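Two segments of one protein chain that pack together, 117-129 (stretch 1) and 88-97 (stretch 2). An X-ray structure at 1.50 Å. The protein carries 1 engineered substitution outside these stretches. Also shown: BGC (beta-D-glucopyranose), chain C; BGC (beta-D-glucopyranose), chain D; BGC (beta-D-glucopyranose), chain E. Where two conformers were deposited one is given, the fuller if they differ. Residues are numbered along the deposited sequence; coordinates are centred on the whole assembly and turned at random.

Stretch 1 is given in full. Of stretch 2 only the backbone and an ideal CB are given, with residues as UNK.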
# COMPACT_ATOMS: atom_id res chain seq x y z
N LEU A 117 9.96 -18.31 -7.01
CA LEU A 117 9.15 -18.77 -8.14
C LEU A 117 10.01 -19.16 -9.33
O LEU A 117 10.92 -18.43 -9.72
CB LEU A 117 8.16 -17.68 -8.58
CG LEU A 117 7.28 -17.07 -7.50
CD1 LEU A 117 6.39 -16.00 -8.12
CD2 LEU A 117 6.44 -18.13 -6.80
N ASN A 118 9.70 -20.33 -9.89
CA ASN A 118 10.31 -20.83 -11.12
C ASN A 118 9.20 -20.92 -12.17
O ASN A 118 8.63 -21.99 -12.37
CB ASN A 118 10.97 -22.19 -10.87
CG ASN A 118 11.73 -22.72 -12.07
OD1 ASN A 118 12.17 -21.96 -12.94
ND2 ASN A 118 11.90 -24.04 -12.12
N PRO A 119 8.84 -19.77 -12.79
CA PRO A 119 7.60 -19.71 -13.59
C PRO A 119 7.65 -20.61 -14.83
O PRO A 119 8.70 -20.72 -15.47
CB PRO A 119 7.49 -18.23 -13.97
CG PRO A 119 8.88 -17.69 -13.85
CD PRO A 119 9.54 -18.47 -12.74
N VAL A 120 6.50 -21.20 -15.18
CA VAL A 120 6.49 -22.28 -16.16
C VAL A 120 6.94 -21.84 -17.57
O VAL A 120 7.55 -22.63 -18.29
CB VAL A 120 5.08 -22.95 -16.24
CG1 VAL A 120 4.06 -22.03 -16.88
CG2 VAL A 120 5.15 -24.27 -17.01
N ASN A 121 6.66 -20.60 -17.98
CA ASN A 121 7.14 -20.17 -19.30
C ASN A 121 8.33 -19.22 -19.20
O ASN A 121 8.71 -18.57 -20.18
CB ASN A 121 6.00 -19.54 -20.14
CG ASN A 121 5.61 -18.12 -19.70
OD1 ASN A 121 6.21 -17.52 -18.81
ND2 ASN A 121 4.59 -17.58 -20.35
N GLY A 122 8.92 -19.16 -18.01
CA GLY A 122 10.06 -18.29 -17.78
C GLY A 122 9.70 -16.93 -17.22
O GLY A 122 10.58 -16.17 -16.80
N THR A 123 8.40 -16.61 -17.20
CA THR A 123 7.94 -15.31 -16.74
C THR A 123 6.70 -15.43 -15.86
O THR A 123 5.71 -16.04 -16.25
CB THR A 123 7.62 -14.37 -17.93
OG1 THR A 123 8.80 -14.20 -18.73
CG2 THR A 123 7.15 -13.00 -17.44
N ASN A 124 6.77 -14.85 -14.66
CA ASN A 124 5.61 -14.80 -13.77
C ASN A 124 4.78 -13.56 -14.06
O ASN A 124 5.35 -12.48 -14.23
CB ASN A 124 6.06 -14.79 -12.31
CG ASN A 124 4.93 -15.09 -11.35
OD1 ASN A 124 4.59 -16.25 -11.13
ND2 ASN A 124 4.33 -14.04 -10.79
N ARG A 125 3.45 -13.68 -14.10
CA ARG A 125 2.59 -12.52 -14.33
C ARG A 125 1.91 -12.07 -13.05
O ARG A 125 1.14 -12.82 -12.44
CB ARG A 125 1.53 -12.82 -15.40
CG ARG A 125 0.69 -11.58 -15.75
CD ARG A 125 -0.57 -11.93 -16.53
NE ARG A 125 -0.29 -12.83 -17.65
CZ ARG A 125 0.17 -12.43 -18.83
NH1 ARG A 125 0.39 -13.32 -19.79
NH2 ARG A 125 0.42 -11.14 -19.06
N TRP A 126 2.18 -10.82 -12.66
CA TRP A 126 1.58 -10.20 -11.47
C TRP A 126 0.90 -8.90 -11.92
O TRP A 126 1.41 -7.80 -11.70
CB TRP A 126 2.65 -9.96 -10.39
CG TRP A 126 2.17 -9.43 -9.05
CD1 TRP A 126 2.36 -8.17 -8.55
CD2 TRP A 126 1.48 -10.16 -8.03
NE1 TRP A 126 1.81 -8.07 -7.30
CE2 TRP A 126 1.26 -9.27 -6.95
CE3 TRP A 126 1.01 -11.48 -7.92
CZ2 TRP A 126 0.60 -9.66 -5.78
CZ3 TRP A 126 0.35 -11.86 -6.75
CH2 TRP A 126 0.15 -10.94 -5.70
N ALA A 127 -0.24 -9.03 -12.59
CA ALA A 127 -0.89 -7.90 -13.24
C ALA A 127 -1.90 -7.23 -12.31
O ALA A 127 -3.11 -7.45 -12.42
CB ALA A 127 -1.56 -8.34 -14.53
N VAL A 128 -1.38 -6.42 -11.40
CA VAL A 128 -2.17 -5.86 -10.32
C VAL A 128 -2.31 -4.36 -10.43
O VAL A 128 -1.55 -3.70 -11.16
CB VAL A 128 -1.54 -6.19 -8.96
CG1 VAL A 128 -1.50 -7.71 -8.76
CG2 VAL A 128 -0.13 -5.60 -8.86
N SER A 129 -3.29 -3.80 -9.72
CA SER A 129 -3.27 -2.36 -9.48
C SER A 129 -2.98 -2.12 -8.00
O SER A 129 -2.06 -2.76 -7.45
CB SER A 129 -4.57 -1.71 -9.95
OG SER A 129 -4.58 -1.77 -11.37
N UNK A 88 9.86 -22.92 -2.47
CA UNK A 88 10.02 -22.73 -3.90
C UNK A 88 8.86 -23.36 -4.68
O UNK A 88 8.50 -24.52 -4.44
CB UNK A 88 11.35 -23.32 -4.36
N UNK A 89 8.28 -22.58 -5.58
CA UNK A 89 7.27 -23.08 -6.51
C UNK A 89 7.90 -23.34 -7.86
O UNK A 89 8.48 -22.42 -8.46
CB UNK A 89 6.11 -22.09 -6.64
N UNK A 90 7.80 -24.57 -8.35
CA UNK A 90 7.98 -24.81 -9.77
C UNK A 90 6.62 -24.55 -10.39
O UNK A 90 5.75 -25.42 -10.42
CB UNK A 90 8.49 -26.22 -10.07
N UNK A 91 6.45 -23.30 -10.81
CA UNK A 91 5.14 -22.79 -11.17
C UNK A 91 5.04 -21.31 -10.87
O UNK A 91 6.06 -20.63 -10.79
CB UNK A 91 4.04 -23.56 -10.43
N UNK A 92 3.82 -20.83 -10.68
CA UNK A 92 3.53 -19.40 -10.75
C UNK A 92 2.64 -18.92 -9.61
O UNK A 92 1.84 -19.68 -9.05
CB UNK A 92 2.87 -19.07 -12.09
N UNK A 93 2.78 -17.64 -9.29
CA UNK A 93 1.79 -16.93 -8.49
C UNK A 93 1.23 -15.85 -9.41
O UNK A 93 1.88 -14.83 -9.68
CB UNK A 93 2.39 -16.35 -7.21
N UNK A 94 0.03 -16.10 -9.92
CA UNK A 94 -0.52 -15.35 -11.04
C UNK A 94 -1.64 -14.41 -10.68
O UNK A 94 -2.60 -14.81 -10.01
CB UNK A 94 -1.02 -16.32 -12.11
N UNK A 95 -1.54 -13.16 -11.12
CA UNK A 95 -2.71 -12.29 -11.21
C UNK A 95 -2.88 -11.83 -12.65
O UNK A 95 -1.94 -11.30 -13.27
CB UNK A 95 -2.58 -11.09 -10.27
N UNK A 96 -4.08 -12.05 -13.20
CA UNK A 96 -4.41 -11.60 -14.55
C UNK A 96 -5.78 -10.92 -14.46
O UNK A 96 -6.35 -10.79 -13.37
CB UNK A 96 -4.42 -12.76 -15.55
N UNK A 97 -6.31 -10.47 -15.59
CA UNK A 97 -7.51 -9.64 -15.56
C UNK A 97 -8.67 -10.20 -16.39
O UNK A 97 -9.50 -9.45 -16.89
CB UNK A 97 -7.17 -8.23 -16.06
C2 BGC C . -0.49 -16.82 -16.58
C3 BGC C . 0.84 -17.05 -17.29
C4 BGC C . 1.35 -18.48 -17.05
C5 BGC C . 0.25 -19.50 -17.32
C6 BGC C . 0.68 -20.90 -16.90
C1 BGC C . -1.47 -17.92 -16.96
O2 BGC C . -1.02 -15.55 -16.94
O3 BGC C . 1.78 -16.11 -16.82
O4 BGC C . 2.45 -18.74 -17.91
O5 BGC C . -0.91 -19.17 -16.59
O6 BGC C . -0.13 -21.86 -17.54
C2 BGC D . -4.53 -16.75 -17.10
C3 BGC D . -3.79 -18.08 -16.97
C4 BGC D . -4.72 -19.13 -16.39
C5 BGC D . -6.03 -19.20 -17.16
C6 BGC D . -7.00 -20.15 -16.46
C1 BGC D . -5.79 -16.97 -17.93
O2 BGC D . -3.69 -15.78 -17.70
O3 BGC D . -2.67 -17.90 -16.13
O4 BGC D . -4.08 -20.39 -16.40
O5 BGC D . -6.61 -17.92 -17.28
O6 BGC D . -8.20 -20.23 -17.20
C2 BGC E . -7.30 -14.03 -19.44
C3 BGC E . -7.43 -15.49 -19.01
C4 BGC E . -8.87 -15.83 -18.63
C5 BGC E . -9.85 -15.37 -19.71
C6 BGC E . -11.30 -15.63 -19.30
C1 BGC E . -8.37 -13.63 -20.45
O1 BGC E . -8.29 -12.23 -20.62
O2 BGC E . -6.01 -13.83 -19.98
O3 BGC E . -6.57 -15.69 -17.91
O4 BGC E . -8.99 -17.23 -18.45
O5 BGC E . -9.66 -13.99 -19.99
O6 BGC E . -11.58 -15.03 -18.04

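Position 88 lies in a strand, its CB sideways with nothing of stretch 1 within 5.5 Å, so the contact sets little preference; it is Thr 88.

At 89 the backbone bridges Leu 117 in parallel register, and the backbone O accepts from Asn 118 N at 2.8 Å. The CB lies 4.0 Å from Leu 117 CD2, on the same face as that leucine, which favours an apolar residue, branched or aromatic. Phe 89 occupies it; its CB makes the apolar contact, while its ring leads away.

The CB at 90 is 4.5 Å from Asn 118 ND2, an amide donor that an Asn, Asp, Gln, Ser or Thr might reach. The residue is Asn 90, whose OD1 accepts from Asn 118 ND2 at 3.0 Å.

Position 91 has phi 148° and psi -156°, where a CB would be jammed against the preceding carbonyl O. Glycine is expected, and Gly 91 is found. Its N donates to Asn 118 O (3.0 Å), and its O receives a CA-H...O contact from Pro 119 CA (3.3 Å).

The CB at 92 points sideways, 5.2 Å from Val 120 N, a free donor in a turn. A short acceptor, Asp or Asn, would suit it. The end of Asp 92 comes nearer to stretch 1: OD1 accepts from Val 120 N at 3.0 Å, and OD2 from two waters, one also bound by Arg 125 N, the other by Asn 121 N; both reach the chain C glucose.

At 93 Asn 124 grips the backbone, its OD1 accepting from the residue's N (2.9 Å) and its ND2 donating to the O (2.8 Å). The CB, 4.1 Å from Leu 117 CD1, calls for Val, Ile or Leu. Val 93 places CG2 3.7 Å from Leu 117 CD2 and CG1 3.7 Å from Trp 126 CZ3.

Position 94 points sideways near the chain C sugar; a small polar residue would fit. Thr 94 OG1 accepts from the water held by Arg 125 N.

The CB at 95 points toward stretch 1, 3.9 Å from Val 128 CG1 and 4.3 Å from Trp 126 CE3; a β-branched aliphatic fits well. Val 95 sets CG1 3.8 Å from Val 128 CG1 and CG2 3.5 Å from Trp 126 CZ3, while its N and O bond Arg 125 O and Ala 127 N.

At 96 the nearby Arg 125 and sugars favour an acid. Asp 96 OD2 forms a long salt bridge to Arg 125 NE (3.8 Å) and accepts from O2 of the chain D and E glucoses.

Position 97, unconstrained by stretch 1, is Ala 97.

Stretch 2 88-97: TFNGDVTVDA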
# COMPACT_ATOMS: atom_id res chain seq x y z
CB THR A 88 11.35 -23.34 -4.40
OG1 THR A 88 12.45 -22.65 -3.78
CG2 THR A 88 11.48 -23.20 -5.92
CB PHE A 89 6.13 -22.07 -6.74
CG PHE A 89 5.17 -21.91 -5.58
CD1 PHE A 89 5.39 -22.50 -4.35
CD2 PHE A 89 4.03 -21.13 -5.75
CE1 PHE A 89 4.49 -22.33 -3.30
CE2 PHE A 89 3.13 -20.94 -4.72
CZ PHE A 89 3.36 -21.54 -3.49
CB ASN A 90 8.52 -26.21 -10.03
CG ASN A 90 9.94 -26.35 -9.54
OD1 ASN A 90 10.77 -25.46 -9.78
ND2 ASN A 90 10.22 -27.42 -8.81
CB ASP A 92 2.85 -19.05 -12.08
CG ASP A 92 3.72 -19.34 -13.30
OD1 ASP A 92 4.15 -20.50 -13.49
OD2 ASP A 92 3.95 -18.40 -14.08
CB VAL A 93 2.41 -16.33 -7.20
CG1 VAL A 93 1.41 -15.44 -6.50
CG2 VAL A 93 2.85 -17.45 -6.27
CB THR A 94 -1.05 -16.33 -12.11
OG1 THR A 94 0.04 -17.14 -12.59
CG2 THR A 94 -1.71 -15.59 -13.28
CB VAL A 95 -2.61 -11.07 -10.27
CG1 VAL A 95 -3.81 -10.15 -10.45
CG2 VAL A 95 -2.51 -11.50 -8.81
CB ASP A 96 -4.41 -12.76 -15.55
CG ASP A 96 -4.22 -12.31 -17.01
OD1 ASP A 96 -4.25 -11.10 -17.32
OD2 ASP A 96 -4.05 -13.20 -17.88
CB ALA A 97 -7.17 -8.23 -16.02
O HOH W 1 2.27 -16.32 -14.14
O HOH W 2 4.75 -18.70 -16.54
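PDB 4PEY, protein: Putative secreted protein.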